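Local atomic coordinates of endonuclease IV (Thermus thermophilus, PDB entry 3AAM), a protein that cleaves phosphodiester bonds at apurinic or apyrimidinic sites in DNA, leaving a 3'-hydroxyl and a 5'-terminal sugar phosphate, as part of base excision repair. Residues 8-11 with 15-18; 18-23 with 56-61; 81-86 with 117-122; 233-238 with 261-266. All blocks are in the same frame, centred on the assembly; numbering follows the deposited sequence.

How the contacts relate
The four contacts sample the outer layer and one connecting loop of a TIM barrel. Contacts 1 and 2 form a continuous pair: they share Gly18, both use helix 15-26, and their centres are 10 Å apart. Leu8 CD1 lies 3.2 Å from Ala19 O, and Ala17 CB 3.5 Å from Leu57 CD1. Contact 4 comes to about 7 Å from contact 2 by nearest atoms without touching it, while contact 3 lies across the chain's centre from contact 4, 36 Å between centres. Contacts 1, 2 and 3 lie away from the manganese site of His172, Asp217 and His219; in contact 4 the Phe263 side chain is about 12 Å from that of His219.

Contact 1: residues 8-11 with 15-18; sequences LSIA and GVAG
Ile10 and Val16 lie side by side and point the same way, one on each limb of the first beta-alpha loop of the TIM barrel, which carries the chain from strand 3-6 into helix 15-26. Their meeting is between branches: CG2 of Ile10 and CG1 of Val16 come to 4.1 Å. On Ile10 the rotation that sets CG1 between the backbone N and the carbonyl carbon (chi1 61°) leaves CG2 beside the backbone N, and it is this shorter branch that faces the helix. Both side chains also rest on Arg44, Val16 reaches Phe54 of helix 48-60, and Ile10 reaches Ile33 of strand 31-34, so the pair is covered by strand 31-34, helix 48-60 and the loop that carries Arg44. In addition, the backbone N of Val16 is hydrogen-bonded to Glu50 OE2.

The backbones meet beside this apolar pair. Ile10 O approaches Gly15 CA at 3.4 Å, a CA-H...O contact with an angle of 138° at the hydrogen. Gly15 has a positive phi, a conformation that favours glycine, and a beta carbon there would point away from residues 8-11. Within residues 8-11, Ser9 OG accepts a bond from Ala11 N at 3.1 Å, an ST turn that bends the chain just ahead of the helix. Gly15 O is gripped twice: Gly18 N donates to it at 3.1 Å, and a water donates at 2.7 Å, giving its second hydrogen to Ala11 O at 3.0 Å.

Contact 2: residues 18-23 with 56-61; sequences GAVEEA and ALREAS
The packing of Val20 against Leu57 and Arg58 is a contact between neighbouring helices on the outside of the TIM barrel, helix 15-26 against helix 48-60. The segments run nearly parallel, their axes 9.3 Å apart and inclined by 20°, as expected of successive helices in such a barrel.

Val20 carries the interface by pressing into the backbone of its neighbour. Its CG1, set anti to the backbone N (chi1 -179°), lies 3.5 Å from Arg58 N and 3.7 Å from Leu57 CB, while CG2 takes the other direction and meets Arg58 CG at 3.6 Å. The valine and arginine side chains cross at about a right angle, and of the arginine side chain it is CG, near its root, that meets the valine. Beyond it the chain bends twice and carries the guanidinium away to bond through NH2 with Leu64 O. At the more open border, Leu57 CD1 lies against the extended chain of Glu21, 4.1 Å from its CG and 3.9 Å from its OE1. This is van der Waals contact; the other carboxylate oxygen, OE2, makes a long, weak ion pair with Lys14 NZ.

Beneath the two helices runs strand 31-34, the strand between them in sequence: Val20, Ala23 and Arg58 all reach Phe31, and Ala19 lies on Ile33.

Contact 3: residues 81-86 with 117-122; sequences ELWEKS and VKEGAL
The indole of Trp83 and the carboxylate of Glu119 meet with their planes 50° apart, so the two are neither stacked nor perpendicular. The backbone C of Glu119 lies in the ring plane at the indole edge, as does CD of Glu84, whereas Glu119 CG and Gly120 CA come in obliquely. Arg116 makes a cation-pi interaction with the ring and a salt bridge through NH1 to Glu119 OE1, which is likely to steady the carboxylate beside the six-membered ring.

Contact centres on one corner of the indole, where Trp83 CZ2 lies 3.4 Å from Gly120 CA and 3.5 Å from Glu119 CG; Trp83 CH2 lies 3.7 Å from Glu119 CD. In the TIM barrel this joins the start of helix 82-100 to the next helix along the chain, 114-128, and the fit is close because Gly120 has no side chain: a beta carbon there would fall only 2.9 Å from Trp83 NE1. With Trp83 CG anti to the backbone N (chi1 -169°), the ring reaches straight across to that helix. A leucine in place of Trp83 would probably leave a gap over Gly120 and deprive Arg116 of its pi partner. Trp83 NE1 makes a weak hydrogen bond to Leu76 O.

Contact 4: residues 233-238 with 261-266; sequences RVFLDP and RVFRAW
Phe235 turns one face of its ring to CD1 of Phe263, which stands 3.8 Å from CZ, offset toward the rim. The overlap is oblique: ring centroids are 5.3 Å apart and the planes meet at 54°, so neither a parallel stack nor a T-shaped pair describes it. The two side chains cross at about a right angle.

Trp266 also packs against the same ring, its CB coming in obliquely, 3.9 Å from Phe235 CD2. That CD2 also sits at the edge of the indole near its plane, 4.0 Å from CE3. Phe235 therefore abuts the tryptophan rim, while a face of the indole is covered by Val262 CG1 from one turn earlier in its own helix. What directs Phe235 across is its first torsion, with CG anti to the backbone N (chi1 -175°). Just past the end of helix 230-235, Leu236 adds a second point of contact: CD1 is 3.4 Å and CD2 3.5 Å from Trp266 O, so both methyls converge on this backbone oxygen from one side. An alanine in place of Phe235 would probably open a gap between the two helices, depriving Phe263 of one of its aromatic partners and Trp266 of the ring beside CB and CE3.

In the TIM barrel these helices lie to the two sides of strand 244-247 in sequence, and the aromatic cluster continues down onto the sheet: Phe235 meets Phe245 edge-to-face, Phe263 meets the ring of Tyr4 on strand 3-6, and both phenylalanines touch Leu205 of strand 202-208.

Contact 1: residues 8-11 with 15-18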
loop_
_atom_site.group_PDB
_atom_site.type_symbol
_atom_site.label_atom_id
_atom_site.label_comp_id
_atom_site.label_asym_id
_atom_site.label_seq_id
_atom_site.Cartn_x
_atom_site.Cartn_y
_atom_site.Cartn_z
ATOM N N LEU A 8 -9.403 -4.017 4.350
ATOM C CA LEU A 8 -10.485 -4.429 5.238
ATOM C C LEU A 8 -10.601 -3.542 6.472
ATOM O O LEU A 8 -9.614 -2.963 6.928
ATOM C CB LEU A 8 -10.258 -5.880 5.674
ATOM C CG LEU A 8 -9.992 -6.887 4.549
ATOM C CD1 LEU A 8 -9.642 -8.243 5.151
ATOM C CD2 LEU A 8 -11.211 -6.988 3.645
ATOM N N SER A 9 -11.812 -3.469 7.017
ATOM C CA SER A 9 -12.086 -2.658 8.196
ATOM C C SER A 9 -11.648 -3.320 9.494
ATOM O O SER A 9 -11.631 -4.546 9.605
ATOM C CB SER A 9 -13.583 -2.350 8.275
ATOM O OG SER A 9 -13.895 -1.690 9.487
ATOM N N ILE A 10 -11.291 -2.498 10.476
ATOM C CA ILE A 10 -10.888 -3.005 11.781
ATOM C C ILE A 10 -11.817 -2.445 12.850
ATOM O O ILE A 10 -11.595 -2.642 14.046
ATOM C CB ILE A 10 -9.431 -2.619 12.133
ATOM C CG1 ILE A 10 -9.279 -1.098 12.192
ATOM C CG2 ILE A 10 -8.480 -3.203 11.102
ATOM C CD1 ILE A 10 -7.962 -0.645 12.801
ATOM N N ALA A 11 -12.863 -1.748 12.416
ATOM C CA ALA A 11 -13.825 -1.167 13.345
ATOM C C ALA A 11 -14.715 -2.255 13.939
ATOM O O ALA A 11 -14.833 -3.347 13.386
ATOM C CB ALA A 11 -14.680 -0.126 12.628
ATOM N N GLY A 15 -12.355 -5.928 16.206
ATOM C CA GLY A 15 -11.061 -5.279 16.081
ATOM C C GLY A 15 -10.277 -5.757 14.871
ATOM O O GLY A 15 -10.857 -6.088 13.834
ATOM N N VAL A 16 -8.955 -5.798 14.995
ATOM C CA VAL A 16 -8.120 -6.243 13.885
ATOM C C VAL A 16 -8.334 -7.720 13.571
ATOM O O VAL A 16 -8.083 -8.168 12.452
ATOM C CB VAL A 16 -6.616 -5.998 14.170
ATOM C CG1 VAL A 16 -6.355 -4.505 14.309
ATOM C CG2 VAL A 16 -6.188 -6.732 15.430
ATOM N N ALA A 17 -8.800 -8.477 14.559
ATOM C CA ALA A 17 -9.048 -9.900 14.354
ATOM C C ALA A 17 -10.173 -10.072 13.339
ATOM O O ALA A 17 -10.195 -11.038 12.575
ATOM C CB ALA A 17 -9.424 -10.563 15.676
ATOM N N GLY A 18 -11.108 -9.127 13.335
ATOM C CA GLY A 18 -12.220 -9.195 12.406
ATOM C C GLY A 18 -11.768 -9.163 10.957
ATOM O O GLY A 18 -12.377 -9.792 10.091
HETATM O O HOH W 1 -13.325 -5.846 12.759
#

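Contact 2: residues 18-23 with 56-61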
loop_
_atom_site.group_PDB
_atom_site.type_symbol
_atom_site.label_atom_id
_atom_site.label_comp_id
_atom_site.label_asym_id
_atom_site.label_seq_id
_atom_site.Cartn_x
_atom_site.Cartn_y
_atom_site.Cartn_z
ATOM N N GLY A 18 -11.108 -9.127 13.335
ATOM C CA GLY A 18 -12.220 -9.195 12.406
ATOM C C GLY A 18 -11.768 -9.163 10.957
ATOM O O GLY A 18 -12.377 -9.792 10.091
ATOM N N ALA A 19 -10.696 -8.425 10.690
ATOM C CA ALA A 19 -10.171 -8.324 9.335
ATOM C C ALA A 19 -9.618 -9.667 8.875
ATOM O O ALA A 19 -9.801 -10.061 7.723
ATOM C CB ALA A 19 -9.082 -7.253 9.268
ATOM N N VAL A 20 -8.926 -10.367 9.770
ATOM C CA VAL A 20 -8.377 -11.670 9.422
ATOM C C VAL A 20 -9.532 -12.603 9.055
ATOM O O VAL A 20 -9.474 -13.319 8.056
ATOM C CB VAL A 20 -7.584 -12.292 10.598
ATOM C CG1 VAL A 20 -7.005 -13.639 10.179
ATOM C CG2 VAL A 20 -6.468 -11.357 11.034
ATOM N N GLU A 21 -10.589 -12.584 9.863
ATOM C CA GLU A 21 -11.742 -13.440 9.605
ATOM C C GLU A 21 -12.420 -13.121 8.282
ATOM O O GLU A 21 -12.820 -14.029 7.550
ATOM C CB GLU A 21 -12.764 -13.318 10.733
ATOM C CG GLU A 21 -12.233 -13.739 12.090
ATOM C CD GLU A 21 -13.315 -13.788 13.141
ATOM O OE1 GLU A 21 -12.976 -13.885 14.339
ATOM O OE2 GLU A 21 -14.508 -13.741 12.767
ATOM N N GLU A 22 -12.557 -11.833 7.972
ATOM C CA GLU A 22 -13.196 -11.432 6.728
ATOM C C GLU A 22 -12.356 -11.837 5.519
ATOM O O GLU A 22 -12.896 -12.210 4.475
ATOM C CB GLU A 22 -13.459 -9.921 6.713
ATOM C CG GLU A 22 -14.069 -9.431 5.402
ATOM C CD GLU A 22 -14.507 -7.982 5.448
ATOM O OE1 GLU A 22 -14.012 -7.235 6.317
ATOM O OE2 GLU A 22 -15.339 -7.588 4.601
ATOM N N ALA A 23 -11.035 -11.769 5.659
ATOM C CA ALA A 23 -10.153 -12.164 4.566
ATOM C C ALA A 23 -10.365 -13.642 4.260
ATOM O O ALA A 23 -10.437 -14.045 3.098
ATOM C CB ALA A 23 -8.696 -11.899 4.937
ATOM N N ALA A 56 -3.012 -15.632 16.016
ATOM C CA ALA A 56 -3.542 -16.992 16.002
ATOM C C ALA A 56 -4.480 -17.214 14.824
ATOM O O ALA A 56 -4.409 -18.240 14.147
ATOM C CB ALA A 56 -4.262 -17.286 17.312
ATOM N N LEU A 57 -5.367 -16.253 14.585
ATOM C CA LEU A 57 -6.305 -16.361 13.478
ATOM C C LEU A 57 -5.570 -16.356 12.144
ATOM O O LEU A 57 -5.882 -17.144 11.251
ATOM C CB LEU A 57 -7.321 -15.215 13.531
ATOM C CG LEU A 57 -8.382 -15.311 14.631
ATOM C CD1 LEU A 57 -9.100 -13.975 14.775
ATOM C CD2 LEU A 57 -9.372 -16.427 14.289
ATOM N N ARG A 58 -4.580 -15.475 12.008
ATOM C CA ARG A 58 -3.819 -15.395 10.768
ATOM C C ARG A 58 -3.071 -16.687 10.469
ATOM O O ARG A 58 -3.156 -17.231 9.371
ATOM C CB ARG A 58 -2.811 -14.244 10.824
ATOM C CG ARG A 58 -3.303 -12.948 10.216
ATOM C CD ARG A 58 -2.260 -12.369 9.270
ATOM N NE ARG A 58 -1.002 -12.068 9.948
ATOM C CZ ARG A 58 0.104 -11.657 9.332
ATOM N NH1 ARG A 58 1.199 -11.404 10.033
ATOM N NH2 ARG A 58 0.122 -11.509 8.014
ATOM N N GLU A 59 -2.333 -17.175 11.457
ATOM C CA GLU A 59 -1.554 -18.391 11.289
ATOM C C GLU A 59 -2.401 -19.635 11.013
ATOM O O GLU A 59 -1.975 -20.534 10.288
ATOM C CB GLU A 59 -0.676 -18.590 12.526
ATOM C CG GLU A 59 0.307 -17.438 12.727
ATOM C CD GLU A 59 0.903 -17.385 14.121
ATOM O OE1 GLU A 59 1.695 -16.456 14.388
ATOM O OE2 GLU A 59 0.580 -18.265 14.947
ATOM N N ALA A 60 -3.606 -19.676 11.575
ATOM C CA ALA A 60 -4.496 -20.820 11.392
ATOM C C ALA A 60 -5.124 -20.886 10.003
ATOM O O ALA A 60 -5.486 -21.961 9.530
ATOM C CB ALA A 60 -5.593 -20.795 12.446
ATOM N N SER A 61 -5.262 -19.741 9.347
ATOM C CA SER A 61 -5.871 -19.737 8.027
ATOM C C SER A 61 -4.973 -19.247 6.905
ATOM O O SER A 61 -5.332 -18.325 6.172
ATOM C CB SER A 61 -7.172 -18.927 8.043
ATOM O OG SER A 61 -8.196 -19.642 8.719
#

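Contact 3: residues 81-86 with 117-122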
loop_
_atom_site.group_PDB
_atom_site.type_symbol
_atom_site.label_atom_id
_atom_site.label_comp_id
_atom_site.label_asym_id
_atom_site.label_seq_id
_atom_site.Cartn_x
_atom_site.Cartn_y
_atom_site.Cartn_z
ATOM N N GLU A 81 4.812 21.921 12.097
ATOM C CA GLU A 81 4.694 20.911 13.142
ATOM C C GLU A 81 3.857 19.707 12.719
ATOM O O GLU A 81 3.796 18.700 13.425
ATOM C CB GLU A 81 4.130 21.556 14.411
ATOM C CG GLU A 81 4.220 20.688 15.651
ATOM C CD GLU A 81 2.898 20.048 15.994
ATOM O OE1 GLU A 81 1.892 20.379 15.333
ATOM O OE2 GLU A 81 2.862 19.221 16.929
ATOM N N LEU A 82 3.202 19.815 11.568
ATOM C CA LEU A 82 2.425 18.703 11.035
ATOM C C LEU A 82 3.420 17.564 10.796
ATOM O O LEU A 82 3.057 16.388 10.798
ATOM C CB LEU A 82 1.763 19.105 9.708
ATOM C CG LEU A 82 1.205 17.973 8.838
ATOM C CD1 LEU A 82 0.110 17.235 9.580
ATOM C CD2 LEU A 82 0.667 18.549 7.533
ATOM N N TRP A 83 4.686 17.925 10.602
ATOM C CA TRP A 83 5.730 16.939 10.365
ATOM C C TRP A 83 5.886 16.047 11.593
ATOM O O TRP A 83 5.870 14.823 11.482
ATOM C CB TRP A 83 7.061 17.633 10.066
ATOM C CG TRP A 83 8.127 16.711 9.556
ATOM C CD1 TRP A 83 8.180 16.115 8.325
ATOM C CD2 TRP A 83 9.305 16.290 10.257
ATOM N NE1 TRP A 83 9.319 15.355 8.216
ATOM C CE2 TRP A 83 10.029 15.443 9.386
ATOM C CE3 TRP A 83 9.821 16.547 11.535
ATOM C CZ2 TRP A 83 11.241 14.851 9.752
ATOM C CZ3 TRP A 83 11.030 15.958 11.901
ATOM C CH2 TRP A 83 11.726 15.118 11.009
ATOM N N GLU A 84 6.032 16.664 12.761
ATOM C CA GLU A 84 6.181 15.910 14.000
ATOM C C GLU A 84 4.976 14.998 14.227
ATOM O O GLU A 84 5.124 13.841 14.624
ATOM C CB GLU A 84 6.340 16.862 15.192
ATOM C CG GLU A 84 7.763 17.377 15.420
ATOM C CD GLU A 84 8.156 18.525 14.508
ATOM O OE1 GLU A 84 9.308 18.989 14.621
ATOM O OE2 GLU A 84 7.328 18.973 13.690
ATOM N N LYS A 85 3.781 15.522 13.977
ATOM C CA LYS A 85 2.570 14.730 14.158
ATOM C C LYS A 85 2.581 13.539 13.201
ATOM O O LYS A 85 2.234 12.417 13.581
ATOM C CB LYS A 85 1.331 15.600 13.905
ATOM C CG LYS A 85 1.265 16.838 14.795
ATOM C CD LYS A 85 0.129 17.778 14.399
ATOM C CE LYS A 85 -1.225 17.252 14.832
ATOM N NZ LYS A 85 -1.544 15.941 14.223
ATOM N N SER A 86 3.005 13.791 11.966
ATOM C CA SER A 86 3.061 12.759 10.936
ATOM C C SER A 86 4.095 11.683 11.254
ATOM O O SER A 86 3.822 10.490 11.114
ATOM C CB SER A 86 3.372 13.395 9.580
ATOM O OG SER A 86 2.375 14.341 9.244
ATOM N N VAL A 117 11.064 14.424 3.266
ATOM C CA VAL A 117 10.331 13.165 3.311
ATOM C C VAL A 117 11.249 12.041 3.787
ATOM O O VAL A 117 10.878 11.254 4.659
ATOM C CB VAL A 117 9.749 12.811 1.921
ATOM C CG1 VAL A 117 9.164 11.414 1.937
ATOM C CG2 VAL A 117 8.669 13.814 1.542
ATOM N N LYS A 118 12.451 11.971 3.220
ATOM C CA LYS A 118 13.402 10.937 3.613
ATOM C C LYS A 118 13.712 11.104 5.098
ATOM O O LYS A 118 13.735 10.128 5.847
ATOM C CB LYS A 118 14.683 11.039 2.776
ATOM C CG LYS A 118 15.633 9.866 2.959
ATOM C CD LYS A 118 16.701 9.858 1.876
ATOM C CE LYS A 118 17.429 8.522 1.811
ATOM N NZ LYS A 118 18.376 8.476 0.661
ATOM N N GLU A 119 13.937 12.346 5.525
ATOM C CA GLU A 119 14.220 12.614 6.930
ATOM C C GLU A 119 13.070 12.092 7.796
ATOM O O GLU A 119 13.295 11.443 8.820
ATOM C CB GLU A 119 14.408 14.120 7.166
ATOM C CG GLU A 119 14.510 14.482 8.643
ATOM C CD GLU A 119 14.603 15.972 8.892
ATOM O OE1 GLU A 119 14.057 16.747 8.078
ATOM O OE2 GLU A 119 15.210 16.365 9.916
ATOM N N GLY A 120 11.841 12.371 7.372
ATOM C CA GLY A 120 10.678 11.915 8.117
ATOM C C GLY A 120 10.549 10.402 8.186
ATOM O O GLY A 120 10.290 9.844 9.253
ATOM N N ALA A 121 10.719 9.733 7.049
ATOM C CA ALA A 121 10.621 8.279 7.011
ATOM C C ALA A 121 11.643 7.644 7.948
ATOM O O ALA A 121 11.317 6.737 8.714
ATOM C CB ALA A 121 10.836 7.776 5.588
ATOM N N LEU A 122 12.881 8.123 7.888
ATOM C CA LEU A 122 13.933 7.581 8.741
ATOM C C LEU A 122 13.677 7.839 10.222
ATOM O O LEU A 122 13.952 6.982 11.058
ATOM C CB LEU A 122 15.290 8.158 8.330
ATOM C CG LEU A 122 15.814 7.633 6.991
ATOM C CD1 LEU A 122 17.083 8.371 6.596
ATOM C CD2 LEU A 122 16.071 6.136 7.105
#

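Contact 4: residues 233-238 with 261-266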
loop_
_atom_site.group_PDB
_atom_site.type_symbol
_atom_site.label_atom_id
_atom_site.label_comp_id
_atom_site.label_asym_id
_atom_site.label_seq_id
_atom_site.Cartn_x
_atom_site.Cartn_y
_atom_site.Cartn_z
ATOM N N ARG A 233 -2.136 -7.134 -17.169
ATOM C CA ARG A 233 -0.752 -7.330 -17.576
ATOM C C ARG A 233 0.231 -7.089 -16.432
ATOM O O ARG A 233 1.289 -7.715 -16.375
ATOM C CB ARG A 233 -0.432 -6.426 -18.766
ATOM C CG ARG A 233 -1.149 -6.834 -20.049
ATOM C CD ARG A 233 -0.316 -7.810 -20.878
ATOM N NE ARG A 233 -0.050 -9.073 -20.191
ATOM C CZ ARG A 233 -0.958 -10.024 -19.988
ATOM N NH1 ARG A 233 -0.622 -11.139 -19.353
ATOM N NH2 ARG A 233 -2.201 -9.862 -20.425
ATOM N N VAL A 234 -0.115 -6.181 -15.523
ATOM C CA VAL A 234 0.742 -5.909 -14.371
ATOM C C VAL A 234 0.596 -7.060 -13.372
ATOM O O VAL A 234 1.586 -7.612 -12.882
ATOM C CB VAL A 234 0.350 -4.574 -13.679
ATOM C CG1 VAL A 234 1.112 -4.409 -12.369
ATOM C CG2 VAL A 234 0.663 -3.408 -14.599
ATOM N N PHE A 235 -0.648 -7.425 -13.088
ATOM C CA PHE A 235 -0.954 -8.496 -12.152
ATOM C C PHE A 235 -0.305 -9.815 -12.561
ATOM O O PHE A 235 0.190 -10.557 -11.715
ATOM C CB PHE A 235 -2.478 -8.672 -12.072
ATOM C CG PHE A 235 -2.936 -9.679 -11.044
ATOM C CD1 PHE A 235 -2.705 -9.471 -9.686
ATOM C CD2 PHE A 235 -3.636 -10.814 -11.434
ATOM C CE1 PHE A 235 -3.170 -10.381 -8.729
ATOM C CE2 PHE A 235 -4.104 -11.728 -10.488
ATOM C CZ PHE A 235 -3.873 -11.512 -9.137
ATOM N N LEU A 236 -0.287 -10.087 -13.863
ATOM C CA LEU A 236 0.263 -11.333 -14.379
ATOM C C LEU A 236 1.686 -11.254 -14.911
ATOM O O LEU A 236 2.173 -12.210 -15.515
ATOM C CB LEU A 236 -0.652 -11.877 -15.475
ATOM C CG LEU A 236 -2.084 -12.191 -15.038
ATOM C CD1 LEU A 236 -2.841 -12.802 -16.212
ATOM C CD2 LEU A 236 -2.069 -13.149 -13.853
ATOM N N ASP A 237 2.360 -10.128 -14.709
ATOM C CA ASP A 237 3.728 -10.031 -15.198
ATOM C C ASP A 237 4.538 -11.075 -14.440
ATOM O O ASP A 237 4.504 -11.123 -13.216
ATOM C CB ASP A 237 4.298 -8.637 -14.950
ATOM C CG ASP A 237 5.670 -8.457 -15.564
ATOM O OD1 ASP A 237 6.649 -8.986 -14.998
ATOM O OD2 ASP A 237 5.763 -7.795 -16.616
ATOM N N PRO A 238 5.279 -11.929 -15.160
ATOM C CA PRO A 238 6.085 -12.967 -14.511
ATOM C C PRO A 238 7.040 -12.480 -13.424
ATOM O O PRO A 238 7.374 -13.226 -12.509
ATOM C CB PRO A 238 6.822 -13.607 -15.685
ATOM C CG PRO A 238 5.838 -13.470 -16.800
ATOM C CD PRO A 238 5.362 -12.046 -16.627
ATOM N N ARG A 261 -14.226 -11.513 -8.827
ATOM C CA ARG A 261 -14.434 -12.252 -10.064
ATOM C C ARG A 261 -13.373 -11.867 -11.096
ATOM O O ARG A 261 -12.892 -12.716 -11.840
ATOM C CB ARG A 261 -15.854 -12.006 -10.590
ATOM C CG ARG A 261 -16.900 -12.881 -9.881
ATOM C CD ARG A 261 -18.302 -12.306 -9.998
ATOM N NE ARG A 261 -18.691 -12.088 -11.388
ATOM C CZ ARG A 261 -19.203 -13.018 -12.189
ATOM N NH1 ARG A 261 -19.401 -14.252 -11.748
ATOM N NH2 ARG A 261 -19.514 -12.709 -13.439
ATOM N N VAL A 262 -12.984 -10.596 -11.125
ATOM C CA VAL A 262 -11.955 -10.169 -12.069
ATOM C C VAL A 262 -10.573 -10.698 -11.640
ATOM O O VAL A 262 -9.831 -11.232 -12.459
ATOM C CB VAL A 262 -11.934 -8.633 -12.205
ATOM C CG1 VAL A 262 -10.821 -8.210 -13.162
ATOM C CG2 VAL A 262 -13.285 -8.150 -12.735
ATOM N N PHE A 263 -10.237 -10.566 -10.358
ATOM C CA PHE A 263 -8.953 -11.056 -9.852
ATOM C C PHE A 263 -8.802 -12.537 -10.160
ATOM O O PHE A 263 -7.773 -12.982 -10.651
ATOM C CB PHE A 263 -8.852 -10.897 -8.327
ATOM C CG PHE A 263 -8.160 -9.642 -7.875
ATOM C CD1 PHE A 263 -6.898 -9.308 -8.355
ATOM C CD2 PHE A 263 -8.752 -8.823 -6.916
ATOM C CE1 PHE A 263 -6.233 -8.171 -7.876
ATOM C CE2 PHE A 263 -8.099 -7.686 -6.431
ATOM C CZ PHE A 263 -6.841 -7.361 -6.909
ATOM N N ARG A 264 -9.846 -13.298 -9.862
ATOM C CA ARG A 264 -9.813 -14.733 -10.071
ATOM C C ARG A 264 -9.783 -15.146 -11.533
ATOM O O ARG A 264 -9.152 -16.143 -11.880
ATOM C CB ARG A 264 -10.977 -15.375 -9.313
ATOM C CG ARG A 264 -10.692 -15.375 -7.820
ATOM C CD ARG A 264 -11.922 -15.456 -6.940
ATOM N NE ARG A 264 -11.508 -15.385 -5.541
ATOM C CZ ARG A 264 -12.334 -15.303 -4.506
ATOM N NH1 ARG A 264 -13.649 -15.277 -4.695
ATOM N NH2 ARG A 264 -11.838 -15.257 -3.275
ATOM N N ALA A 265 -10.443 -14.379 -12.393
ATOM C CA ALA A 265 -10.435 -14.692 -13.815
ATOM C C ALA A 265 -9.010 -14.491 -14.315
ATOM O O ALA A 265 -8.479 -15.299 -15.078
ATOM C CB ALA A 265 -11.390 -13.778 -14.562
ATOM N N TRP A 266 -8.388 -13.407 -13.868
ATOM C CA TRP A 266 -7.021 -13.118 -14.268
ATOM C C TRP A 266 -6.062 -14.174 -13.752
ATOM O O TRP A 266 -5.191 -14.633 -14.480
ATOM C CB TRP A 266 -6.585 -11.744 -13.752
ATOM C CG TRP A 266 -7.255 -10.604 -14.437
ATOM C CD1 TRP A 266 -8.035 -10.659 -15.557
ATOM C CD2 TRP A 266 -7.192 -9.225 -14.060
ATOM N NE1 TRP A 266 -8.463 -9.401 -15.899
ATOM C CE2 TRP A 266 -7.959 -8.502 -14.997
ATOM C CE3 TRP A 266 -6.561 -8.529 -13.020
ATOM C CZ2 TRP A 266 -8.115 -7.113 -14.926
ATOM C CZ3 TRP A 266 -6.718 -7.146 -12.950
ATOM C CH2 TRP A 266 -7.489 -6.456 -13.898
#